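Local coordinates for protein D-alanyl-D-alanine carboxypeptidase (Mycobacterium tuberculosis H37Rv, PDB 4RYE) that acts as a serine-type D,D-carboxypeptidase in vitro and probably trims the terminal D-Ala-D-Ala end of peptidoglycan stem peptides during cell-wall formation, at residues Val119-Met124 / Thr136-Pro141; Lys50-Leu55 / Ala126-Leu131; Asn40-Pro45 / Ala152-Asp157; Val67-Ala72 / Ala107-His112. All coordinates share one frame; numbering follows the deposited sequence.

Interaction 1. Residues Val119-Met124 / Thr136-Pro141; sequences VTVAKM and THATTP
Val121 drives its forked end into the bend formed by Ala138 to Pro141. CG1, held anti to the backbone N (chi1 170°), comes to 3.3 Å from Ala138 O, touching the peptide more closely than the side chain. CG2 lies over the next part of the bend, 3.7 Å from Thr139 O and equally close to Pro141 CD, and the valine crosses the proline side chain at about a right angle. One turn further along helix 117-130, selenomethionine Met124 supplies the second wedge. Its chain bends at chi3 (71°), a turn that carries CE to 3.8 Å from Ala138 CB and 3.7 Å from Thr140 O, while SE rests 3.7 Å from Pro141 CA. The CB atoms of Thr139 and Thr140 point away from the helix, and their hydroxyls bond instead within the loop, to Gly149 O and Leu144 O. The loop thus follows helix 117-130 and folds back over it, with Met124 also packing on Leu52 of helix 50-60. Between the two segments the grip is van der Waals only, so shape governs their fit, and the bond from Ala138 N to Asn125 OD1 of the same helix is a polar tie beside them.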
loop_
_atom_site.group_PDB
_atom_site.type_symbol
_atom_site.label_atom_id
_atom_site.label_comp_id
_atom_site.label_asym_id
_atom_site.label_seq_id
_atom_site.Cartn_x
_atom_site.Cartn_y
_atom_site.Cartn_z
ATOM N N VAL A 119 14.855 -14.160 -2.842
ATOM C CA VAL A 119 15.205 -13.827 -1.467
ATOM C C VAL A 119 14.307 -12.723 -0.934
ATOM O O VAL A 119 13.853 -12.771 0.210
ATOM C CB VAL A 119 16.690 -13.398 -1.361
ATOM C CG1 VAL A 119 16.978 -12.799 -0.003
ATOM C CG2 VAL A 119 17.619 -14.590 -1.644
ATOM N N THR A 120 14.018 -11.734 -1.771
ATOM C CA THR A 120 13.202 -10.607 -1.330
ATOM C C THR A 120 11.771 -11.047 -1.051
ATOM O O THR A 120 11.154 -10.631 -0.062
ATOM C CB THR A 120 13.238 -9.460 -2.357
ATOM O OG1 THR A 120 14.581 -8.982 -2.465
ATOM C CG2 THR A 120 12.335 -8.311 -1.938
ATOM N N VAL A 121 11.251 -11.912 -1.913
ATOM C CA VAL A 121 9.917 -12.447 -1.703
ATOM C C VAL A 121 9.883 -13.276 -0.417
ATOM O O VAL A 121 8.927 -13.168 0.364
ATOM C CB VAL A 121 9.432 -13.254 -2.917
ATOM C CG1 VAL A 121 8.133 -14.006 -2.592
ATOM C CG2 VAL A 121 9.229 -12.314 -4.104
ATOM N N ALA A 122 10.919 -14.074 -0.175
ATOM C CA ALA A 122 10.977 -14.834 1.083
ATOM C C ALA A 122 11.020 -13.905 2.298
ATOM O O ALA A 122 10.349 -14.161 3.296
ATOM C CB ALA A 122 12.156 -15.780 1.104
ATOM N N LYS A 123 11.810 -12.832 2.219
ATOM C CA LYS A 123 11.836 -11.832 3.297
ATOM C C LYS A 123 10.498 -11.123 3.510
ATOM O O LYS A 123 10.111 -10.842 4.649
ATOM C CB LYS A 123 12.942 -10.797 3.060
ATOM C CG LYS A 123 14.356 -11.370 3.160
ATOM C CD LYS A 123 15.400 -10.303 2.810
ATOM C CE LYS A 123 16.815 -10.837 3.024
ATOM N NZ LYS A 123 17.850 -9.829 2.654
HETATM N N MSE A 124 9.793 -10.806 2.427
HETATM C CA MSE A 124 8.470 -10.196 2.557
HETATM C C MSE A 124 7.482 -11.135 3.260
HETATM O O MSE A 124 6.739 -10.731 4.148
HETATM C CB MSE A 124 7.931 -9.788 1.181
HETATM C CG MSE A 124 8.621 -8.559 0.590
HETATM SE SE MSE A 124 8.314 -8.469 -1.337
HETATM C CE MSE A 124 6.413 -8.011 -1.338
ATOM N N THR A 136 -1.428 -13.563 4.105
ATOM C CA THR A 136 -0.702 -12.841 3.071
ATOM C C THR A 136 0.438 -13.660 2.487
ATOM O O THR A 136 1.247 -14.223 3.210
ATOM C CB THR A 136 -0.178 -11.518 3.613
ATOM O OG1 THR A 136 -1.302 -10.724 4.003
ATOM C CG2 THR A 136 0.602 -10.766 2.544
ATOM N N HIS A 137 0.501 -13.712 1.164
ATOM C CA HIS A 137 1.572 -14.426 0.490
ATOM C C HIS A 137 1.992 -13.627 -0.728
ATOM O O HIS A 137 1.210 -13.458 -1.666
ATOM C CB HIS A 137 1.090 -15.813 0.056
ATOM C CG HIS A 137 2.130 -16.613 -0.667
ATOM N ND1 HIS A 137 3.264 -17.094 -0.046
ATOM C CD2 HIS A 137 2.216 -17.006 -1.961
ATOM C CE1 HIS A 137 4.001 -17.755 -0.925
ATOM N NE2 HIS A 137 3.388 -17.716 -2.093
ATOM N N ALA A 138 3.219 -13.116 -0.703
ATOM C CA ALA A 138 3.770 -12.403 -1.854
ATOM C C ALA A 138 4.363 -13.408 -2.822
ATOM O O ALA A 138 4.878 -14.446 -2.403
ATOM C CB ALA A 138 4.835 -11.433 -1.406
ATOM N N THR A 139 4.288 -13.101 -4.116
ATOM C CA THR A 139 4.932 -13.906 -5.143
ATOM C C THR A 139 5.939 -13.072 -5.929
ATOM O O THR A 139 6.817 -13.624 -6.589
ATOM C CB THR A 139 3.927 -14.499 -6.144
ATOM O OG1 THR A 139 3.204 -13.436 -6.777
ATOM C CG2 THR A 139 2.951 -15.454 -5.450
ATOM N N THR A 140 5.791 -11.748 -5.879
ATOM C CA THR A 140 6.757 -10.822 -6.489
ATOM C C THR A 140 6.955 -9.615 -5.576
ATOM O O THR A 140 6.085 -9.300 -4.767
ATOM C CB THR A 140 6.279 -10.274 -7.853
ATOM O OG1 THR A 140 5.079 -9.510 -7.664
ATOM C CG2 THR A 140 6.039 -11.402 -8.859
ATOM N N PRO A 141 8.095 -8.924 -5.709
ATOM C CA PRO A 141 8.293 -7.701 -4.918
ATOM C C PRO A 141 7.335 -6.581 -5.315
ATOM O O PRO A 141 7.019 -5.735 -4.478
ATOM C CB PRO A 141 9.730 -7.292 -5.263
ATOM C CG PRO A 141 10.409 -8.587 -5.670
ATOM C CD PRO A 141 9.336 -9.367 -6.380
#

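Interaction 2. Residues Lys50-Leu55 / Ala126-Leu131; sequences KVLLAL and AKAATL
Lys127, Leu55 and Leu52 carry most of this contact, which is wholly apolar. Leu52 reaches across with both branches: CD1 lies 3.8 Å from Lys127 CG, and CD2 is 4.1 Å from Ala128 CB. Its CG stands anti to the backbone N (chi1 -172°), and the leucine and the lysine slide past each other in opposite directions. Lys127 offers its aliphatic part here. The chain bends at chi2, chi3 and chi4, and CE passes 4.2 Å from Leu55 CB before the ammonium group reaches Asp59, a salt-bridge partner further along helix 50-60. The axes of 50-55 and 126-130 approach to 10.2 Å and are nearly perpendicular, at 89°, so the touching residues form a compact patch. Helix 50-60 is the helix of the SxxK serine peptidases, starting just after Ser47, the probable acyl-ester nucleophile; Lys50, the likely proton acceptor, points elsewhere and bonds to Ser47 OG through NZ. Leu55 closes the other end of the patch, meeting Leu131 tip to tip with the two CD1 atoms 3.8 Å apart. Lys127 O accepts from both Thr130 OG1, at 2.7 Å, and Leu131 N. Leu131 also packs on Ala164 of helix 155-166.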
loop_
_atom_site.group_PDB
_atom_site.type_symbol
_atom_site.label_atom_id
_atom_site.label_comp_id
_atom_site.label_asym_id
_atom_site.label_seq_id
_atom_site.Cartn_x
_atom_site.Cartn_y
_atom_site.Cartn_z
ATOM N N LYS A 50 3.541 -3.592 -2.276
ATOM C CA LYS A 50 4.763 -2.776 -2.211
ATOM C C LYS A 50 4.994 -2.185 -0.820
ATOM O O LYS A 50 6.121 -1.862 -0.463
ATOM C CB LYS A 50 4.744 -1.655 -3.263
ATOM C CG LYS A 50 4.913 -2.133 -4.713
ATOM C CD LYS A 50 4.853 -0.935 -5.659
ATOM C CE LYS A 50 5.300 -1.279 -7.077
ATOM N NZ LYS A 50 4.218 -1.945 -7.835
ATOM N N VAL A 51 3.933 -2.029 -0.037
ATOM C CA VAL A 51 4.088 -1.573 1.346
ATOM C C VAL A 51 4.880 -2.596 2.163
ATOM O O VAL A 51 5.732 -2.244 2.991
ATOM C CB VAL A 51 2.715 -1.322 2.018
ATOM C CG1 VAL A 51 2.898 -0.890 3.468
ATOM C CG2 VAL A 51 1.918 -0.263 1.247
ATOM N N LEU A 52 4.594 -3.868 1.938
ATOM C CA LEU A 52 5.334 -4.941 2.586
ATOM C C LEU A 52 6.800 -4.953 2.139
ATOM O O LEU A 52 7.697 -5.176 2.946
ATOM C CB LEU A 52 4.667 -6.281 2.284
ATOM C CG LEU A 52 5.195 -7.501 3.032
ATOM C CD1 LEU A 52 5.103 -7.257 4.535
ATOM C CD2 LEU A 52 4.411 -8.741 2.619
ATOM N N LEU A 53 7.054 -4.703 0.858
ATOM C CA LEU A 53 8.439 -4.584 0.390
ATOM C C LEU A 53 9.124 -3.408 1.085
ATOM O O LEU A 53 10.270 -3.515 1.514
ATOM C CB LEU A 53 8.484 -4.393 -1.133
ATOM C CG LEU A 53 9.862 -4.058 -1.718
ATOM C CD1 LEU A 53 10.854 -5.171 -1.453
ATOM C CD2 LEU A 53 9.738 -3.789 -3.216
ATOM N N ALA A 54 8.419 -2.283 1.200
ATOM C CA ALA A 54 8.972 -1.105 1.870
ATOM C C ALA A 54 9.386 -1.393 3.317
ATOM O O ALA A 54 10.433 -0.927 3.771
ATOM C CB ALA A 54 7.984 0.082 1.811
ATOM N N LEU A 55 8.563 -2.147 4.042
ATOM C CA LEU A 55 8.908 -2.552 5.412
ATOM C C LEU A 55 10.224 -3.331 5.486
ATOM O O LEU A 55 11.055 -3.087 6.360
ATOM C CB LEU A 55 7.806 -3.432 5.998
ATOM C CG LEU A 55 6.603 -2.761 6.643
ATOM C CD1 LEU A 55 5.571 -3.834 6.980
ATOM C CD2 LEU A 55 7.031 -2.006 7.890
ATOM N N ALA A 126 8.275 -13.617 5.243
ATOM C CA ALA A 126 8.695 -13.728 6.642
ATOM C C ALA A 126 8.217 -12.528 7.467
ATOM O O ALA A 126 7.803 -12.678 8.620
ATOM C CB ALA A 126 10.195 -13.884 6.749
ATOM N N LYS A 127 8.285 -11.342 6.879
ATOM C CA LYS A 127 7.847 -10.124 7.564
ATOM C C LYS A 127 6.339 -10.157 7.849
ATOM O O LYS A 127 5.897 -9.832 8.960
ATOM C CB LYS A 127 8.222 -8.900 6.718
ATOM C CG LYS A 127 7.752 -7.555 7.270
ATOM C CD LYS A 127 8.106 -7.389 8.741
ATOM C CE LYS A 127 9.001 -6.208 8.972
ATOM N NZ LYS A 127 10.429 -6.636 8.998
ATOM N N ALA A 128 5.551 -10.556 6.855
ATOM C CA ALA A 128 4.107 -10.699 7.056
ATOM C C ALA A 128 3.818 -11.623 8.233
ATOM O O ALA A 128 2.970 -11.322 9.080
ATOM C CB ALA A 128 3.423 -11.207 5.788
ATOM N N ALA A 129 4.530 -12.744 8.309
ATOM C CA ALA A 129 4.338 -13.662 9.437
ATOM C C ALA A 129 4.650 -13.025 10.797
ATOM O O ALA A 129 3.935 -13.278 11.773
ATOM C CB ALA A 129 5.159 -14.939 9.247
ATOM N N THR A 130 5.713 -12.224 10.883
ATOM C CA THR A 130 6.045 -11.594 12.168
ATOM C C THR A 130 4.948 -10.624 12.595
ATOM O O THR A 130 4.786 -10.359 13.781
ATOM C CB THR A 130 7.388 -10.851 12.170
ATOM O OG1 THR A 130 7.324 -9.734 11.277
ATOM C CG2 THR A 130 8.522 -11.766 11.754
ATOM N N LEU A 131 4.194 -10.113 11.626
ATOM C CA LEU A 131 3.114 -9.164 11.902
ATOM C C LEU A 131 1.775 -9.834 12.182
ATOM O O LEU A 131 0.794 -9.160 12.522
ATOM C CB LEU A 131 2.951 -8.207 10.729
ATOM C CG LEU A 131 4.145 -7.302 10.451
ATOM C CD1 LEU A 131 3.872 -6.436 9.232
ATOM C CD2 LEU A 131 4.425 -6.428 11.672
#

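Interaction 3. Residues Asn40-Pro45 / Ala152-Asp157; sequences NVAHPP and ASTAHD
His43 and Ser153 pair their backbones as a single antiparallel bridge, a hydrogen-bonded pair. His43 N gives to Ser153 O at 3.0 Å and Ser153 N to His43 O at 2.8 Å, both close to straight. CA-H groups of Ala42 and Ala152 add contacts to the same two carbonyl oxygens. On one flank Pro45 CD packs 3.6 Å from Ala152 N; on the other, Thr154 CG2 rests 3.5 Å from Asn40 O. Asn40 OD1 approaches His156 CB to 3.4 Å, with amide and imidazole planes 66° apart. The bridge ties the loop leading into the SxxK helix, helix 50-60, to the start of helix 155-166, where Thr154 is the N-cap. Its OG1, placed between the backbone N and the carbonyl carbon (chi1 63°), accepts from Asp157 N at 2.9 Å. One water links this hydroxyl to Asn40 OD1, and a second spans Val41 O and Ala155 N. Behind them His156 ND1 donates to Asp157 OD1, which lies in the plane of the ring, while NE2 bonds the chain terminus, Leu269 OXT. Asp157 OD2 and Ser153 OG both reach Thr136 OG1, tying the segment to the loop after helix 117-130; beyond, His43 stacks its ring with Tyr236.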
loop_
_atom_site.group_PDB
_atom_site.type_symbol
_atom_site.label_atom_id
_atom_site.label_comp_id
_atom_site.label_asym_id
_atom_site.label_seq_id
_atom_site.Cartn_x
_atom_site.Cartn_y
_atom_site.Cartn_z
ATOM N N ASN A 40 -11.618 -10.899 5.681
ATOM C CA ASN A 40 -10.657 -12.002 5.745
ATOM C C ASN A 40 -10.640 -12.865 4.477
ATOM O O ASN A 40 -10.028 -13.932 4.454
ATOM C CB ASN A 40 -10.924 -12.890 6.966
ATOM C CG ASN A 40 -10.843 -12.122 8.274
ATOM O OD1 ASN A 40 -9.927 -11.331 8.489
ATOM N ND2 ASN A 40 -11.820 -12.337 9.144
ATOM N N VAL A 41 -11.322 -12.408 3.430
ATOM C CA VAL A 41 -11.354 -13.147 2.168
ATOM C C VAL A 41 -10.125 -12.782 1.332
ATOM O O VAL A 41 -9.856 -11.598 1.107
ATOM C CB VAL A 41 -12.659 -12.863 1.386
ATOM C CG1 VAL A 41 -12.584 -13.440 -0.023
ATOM C CG2 VAL A 41 -13.864 -13.426 2.137
ATOM N N ALA A 42 -9.375 -13.791 0.880
ATOM C CA ALA A 42 -8.120 -13.552 0.155
ATOM C C ALA A 42 -8.346 -13.153 -1.299
ATOM O O ALA A 42 -9.149 -13.761 -2.006
ATOM C CB ALA A 42 -7.197 -14.782 0.228
ATOM N N HIS A 43 -7.623 -12.124 -1.728
ATOM C CA HIS A 43 -7.617 -11.668 -3.119
ATOM C C HIS A 43 -6.192 -11.221 -3.437
ATOM O O HIS A 43 -5.397 -10.990 -2.527
ATOM C CB HIS A 43 -8.589 -10.492 -3.326
ATOM C CG HIS A 43 -10.034 -10.872 -3.241
ATOM N ND1 HIS A 43 -10.659 -11.655 -4.192
ATOM C CD2 HIS A 43 -10.982 -10.573 -2.318
ATOM C CE1 HIS A 43 -11.927 -11.820 -3.858
ATOM N NE2 HIS A 43 -12.148 -11.178 -2.724
ATOM N N PRO A 44 -5.851 -11.127 -4.726
ATOM C CA PRO A 44 -4.519 -10.617 -5.080
ATOM C C PRO A 44 -4.373 -9.162 -4.644
ATOM O O PRO A 44 -5.329 -8.394 -4.768
ATOM C CB PRO A 44 -4.498 -10.730 -6.611
ATOM C CG PRO A 44 -5.498 -11.852 -6.914
ATOM C CD PRO A 44 -6.586 -11.647 -5.894
ATOM N N PRO A 45 -3.198 -8.794 -4.122
ATOM C CA PRO A 45 -2.995 -7.451 -3.577
ATOM C C PRO A 45 -2.545 -6.403 -4.595
ATOM O O PRO A 45 -2.660 -5.210 -4.306
ATOM C CB PRO A 45 -1.874 -7.675 -2.565
ATOM C CG PRO A 45 -1.049 -8.775 -3.175
ATOM C CD PRO A 45 -2.085 -9.703 -3.782
ATOM N N ALA A 152 -1.539 -13.123 -2.632
ATOM C CA ALA A 152 -2.759 -13.003 -1.859
ATOM C C ALA A 152 -2.568 -12.093 -0.673
ATOM O O ALA A 152 -1.497 -12.057 -0.071
ATOM C CB ALA A 152 -3.213 -14.375 -1.374
ATOM N N SER A 153 -3.626 -11.362 -0.335
ATOM C CA SER A 153 -3.724 -10.730 0.979
ATOM C C SER A 153 -5.201 -10.562 1.310
ATOM O O SER A 153 -6.066 -10.993 0.545
ATOM C CB SER A 153 -2.985 -9.383 1.015
ATOM O OG SER A 153 -2.836 -8.940 2.368
ATOM N N THR A 154 -5.496 -9.949 2.450
ATOM C CA THR A 154 -6.881 -9.699 2.834
ATOM C C THR A 154 -6.943 -8.252 3.271
ATOM O O THR A 154 -5.899 -7.653 3.565
ATOM C CB THR A 154 -7.341 -10.609 3.992
ATOM O OG1 THR A 154 -6.556 -10.334 5.163
ATOM C CG2 THR A 154 -7.197 -12.097 3.611
ATOM N N ALA A 155 -8.142 -7.679 3.297
ATOM C CA ALA A 155 -8.307 -6.311 3.781
ATOM C C ALA A 155 -7.741 -6.186 5.197
ATOM O O ALA A 155 -7.034 -5.229 5.521
ATOM C CB ALA A 155 -9.784 -5.902 3.743
ATOM N N HIS A 156 -8.037 -7.177 6.031
ATOM C CA HIS A 156 -7.484 -7.244 7.381
ATOM C C HIS A 156 -5.954 -7.243 7.379
ATOM O O HIS A 156 -5.328 -6.417 8.057
ATOM C CB HIS A 156 -8.022 -8.482 8.114
ATOM C CG HIS A 156 -7.312 -8.777 9.395
ATOM N ND1 HIS A 156 -6.111 -9.461 9.445
ATOM C CD2 HIS A 156 -7.630 -8.484 10.680
ATOM C CE1 HIS A 156 -5.725 -9.577 10.704
ATOM N NE2 HIS A 156 -6.629 -8.997 11.472
ATOM N N ASP A 157 -5.335 -8.157 6.635
ATOM C CA ASP A 157 -3.870 -8.173 6.597
ATOM C C ASP A 157 -3.267 -6.885 6.034
ATOM O O ASP A 157 -2.211 -6.445 6.489
ATOM C CB ASP A 157 -3.336 -9.365 5.795
ATOM C CG ASP A 157 -3.448 -10.673 6.547
ATOM O OD1 ASP A 157 -4.145 -10.705 7.584
ATOM O OD2 ASP A 157 -2.847 -11.679 6.090
HETATM O O HOH W 1 -7.417 -11.975 7.077
HETATM O O HOH W 2 -10.448 -9.195 2.104
#

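Interaction 4. Residues Val67-Ala72 / Ala107-His112; sequences VVADVA and ANTLAH
Val67 and His112 form the CH-pi contact of this interface. Val67 CG2 sits above the centre of the imidazole, 3.8 Å from the ring centroid and only 6° off its normal. In His112, CG is anti to the backbone N (chi1 177°), which carries CG out toward the 67-72 segment. Apolar packing continues beside it: Val67 CG1 meets Thr109 CG2 at 3.7 Å, and Ala69 CB lies 4.3 Å from the same methyl. Polar groups of the 67-72 segment also gather round the ring. Asp70 and His112 reach toward each other tip to tip, Asp70 OD2 coming to 3.3 Å from His112 CE1 with the carboxylate and ring planes 16° apart, and Val68 O lies 3.5 Å from CE1. Neither is a hydrogen bond; the imidazole ND1 bonds instead to Asp73 OD2, which also takes the amide of Asp70. This shared carboxylate links the turn after the strand to His112. Nearby negative charge may favour a protonated ring. Thr109 OG1 turns back to Asp105 O within its own helix. Strand 66-68, paired with strand 88-90, is thereby laid against helix 104-113, whose Leu110 and Thr109 pack on Leu94 of helix 91-100.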
loop_
_atom_site.group_PDB
_atom_site.type_symbol
_atom_site.label_atom_id
_atom_site.label_comp_id
_atom_site.label_asym_id
_atom_site.label_seq_id
_atom_site.Cartn_x
_atom_site.Cartn_y
_atom_site.Cartn_z
ATOM N N VAL A 67 22.960 1.285 -5.099
ATOM C CA VAL A 67 23.071 0.099 -5.929
ATOM C C VAL A 67 23.242 0.568 -7.362
ATOM O O VAL A 67 22.752 1.638 -7.730
ATOM C CB VAL A 67 21.811 -0.802 -5.815
ATOM C CG1 VAL A 67 20.585 -0.091 -6.368
ATOM C CG2 VAL A 67 22.025 -2.146 -6.521
ATOM N N VAL A 68 23.967 -0.213 -8.152
ATOM C CA VAL A 68 24.069 0.023 -9.580
ATOM C C VAL A 68 23.031 -0.852 -10.256
ATOM O O VAL A 68 23.125 -2.078 -10.217
ATOM C CB VAL A 68 25.468 -0.337 -10.107
ATOM C CG1 VAL A 68 25.485 -0.309 -11.632
ATOM C CG2 VAL A 68 26.506 0.615 -9.536
ATOM N N ALA A 69 22.021 -0.229 -10.849
ATOM C CA ALA A 69 20.957 -0.993 -11.485
ATOM C C ALA A 69 21.485 -1.820 -12.644
ATOM O O ALA A 69 22.315 -1.355 -13.434
ATOM C CB ALA A 69 19.874 -0.073 -11.967
ATOM N N ASP A 70 21.012 -3.053 -12.761
ATOM C CA ASP A 70 21.378 -3.838 -13.939
ATOM C C ASP A 70 20.198 -3.962 -14.899
ATOM O O ASP A 70 19.098 -3.496 -14.597
ATOM C CB ASP A 70 21.988 -5.196 -13.565
ATOM C CG ASP A 70 21.098 -6.020 -12.662
ATOM O OD1 ASP A 70 19.863 -6.020 -12.863
ATOM O OD2 ASP A 70 21.640 -6.681 -11.747
ATOM N N VAL A 71 20.434 -4.569 -16.059
ATOM C CA VAL A 71 19.412 -4.662 -17.098
ATOM C C VAL A 71 18.138 -5.338 -16.605
ATOM O O VAL A 71 17.032 -4.862 -16.884
ATOM C CB VAL A 71 19.957 -5.361 -18.365
ATOM C CG1 VAL A 71 18.833 -5.672 -19.340
ATOM C CG2 VAL A 71 20.983 -4.473 -19.026
ATOM N N ALA A 72 18.291 -6.420 -15.846
ATOM C CA ALA A 72 17.143 -7.164 -15.325
ATOM C C ALA A 72 16.227 -6.308 -14.445
ATOM O O ALA A 72 15.005 -6.500 -14.431
ATOM C CB ALA A 72 17.613 -8.391 -14.563
ATOM N N ALA A 107 10.769 -1.378 -7.393
ATOM C CA ALA A 107 10.595 -2.595 -6.612
ATOM C C ALA A 107 11.658 -3.633 -6.953
ATOM O O ALA A 107 12.254 -4.239 -6.066
ATOM C CB ALA A 107 9.195 -3.178 -6.810
ATOM N N ASN A 108 11.890 -3.864 -8.236
ATOM C CA ASN A 108 12.862 -4.881 -8.608
ATOM C C ASN A 108 14.301 -4.480 -8.261
ATOM O O ASN A 108 15.145 -5.340 -7.994
ATOM C CB ASN A 108 12.704 -5.272 -10.086
ATOM C CG ASN A 108 11.372 -5.959 -10.358
ATOM O OD1 ASN A 108 10.790 -6.576 -9.462
ATOM N ND2 ASN A 108 10.879 -5.840 -11.581
ATOM N N THR A 109 14.572 -3.179 -8.244
ATOM C CA THR A 109 15.906 -2.694 -7.920
ATOM C C THR A 109 16.138 -2.737 -6.410
ATOM O O THR A 109 17.248 -3.001 -5.953
ATOM C CB THR A 109 16.170 -1.285 -8.502
ATOM O OG1 THR A 109 15.791 -1.266 -9.886
ATOM C CG2 THR A 109 17.660 -0.933 -8.412
ATOM N N LEU A 110 15.086 -2.498 -5.636
ATOM C CA LEU A 110 15.155 -2.722 -4.197
ATOM C C LEU A 110 15.372 -4.202 -3.898
ATOM O O LEU A 110 16.144 -4.550 -3.017
ATOM C CB LEU A 110 13.878 -2.233 -3.514
ATOM C CG LEU A 110 13.802 -0.714 -3.322
ATOM C CD1 LEU A 110 12.399 -0.288 -2.876
ATOM C CD2 LEU A 110 14.860 -0.225 -2.325
ATOM N N ALA A 111 14.705 -5.072 -4.652
ATOM C CA ALA A 111 14.875 -6.512 -4.465
ATOM C C ALA A 111 16.315 -6.922 -4.760
ATOM O O ALA A 111 16.854 -7.819 -4.118
ATOM C CB ALA A 111 13.909 -7.289 -5.341
ATOM N N HIS A 112 16.923 -6.262 -5.743
ATOM C CA HIS A 112 18.345 -6.428 -6.047
ATOM C C HIS A 112 19.190 -6.129 -4.797
ATOM O O HIS A 112 20.019 -6.955 -4.397
ATOM C CB HIS A 112 18.723 -5.532 -7.246
ATOM C CG HIS A 112 20.174 -5.557 -7.627
ATOM N ND1 HIS A 112 20.639 -4.981 -8.791
ATOM C CD2 HIS A 112 21.264 -6.060 -6.997
ATOM C CE1 HIS A 112 21.948 -5.135 -8.865
ATOM N NE2 HIS A 112 22.355 -5.779 -7.789
#

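Overall arrangement
Interactions 1 and 2 lie side by side, their centres about 8 Å apart, on the same helix 117-130. Interaction 2 is buried and apolar between two helices; interaction 1 is partly buried, with methyl groups set against loop peptides. Interaction 3, partly buried with exposed residues at its edge, differs most, relying on backbone pairing, waters and a helix cap where a loop meets a helix start. Thr136 joins it to interaction 1. Interaction 4 is the most peripheral, its centre about 20 Å from the centre of the chain, and joins a strand to helix 104-113 through a histidine ring; its helix touches interaction 1 where Ala111 meets Pro141, and interaction 2 where Ala107 meets Leu53.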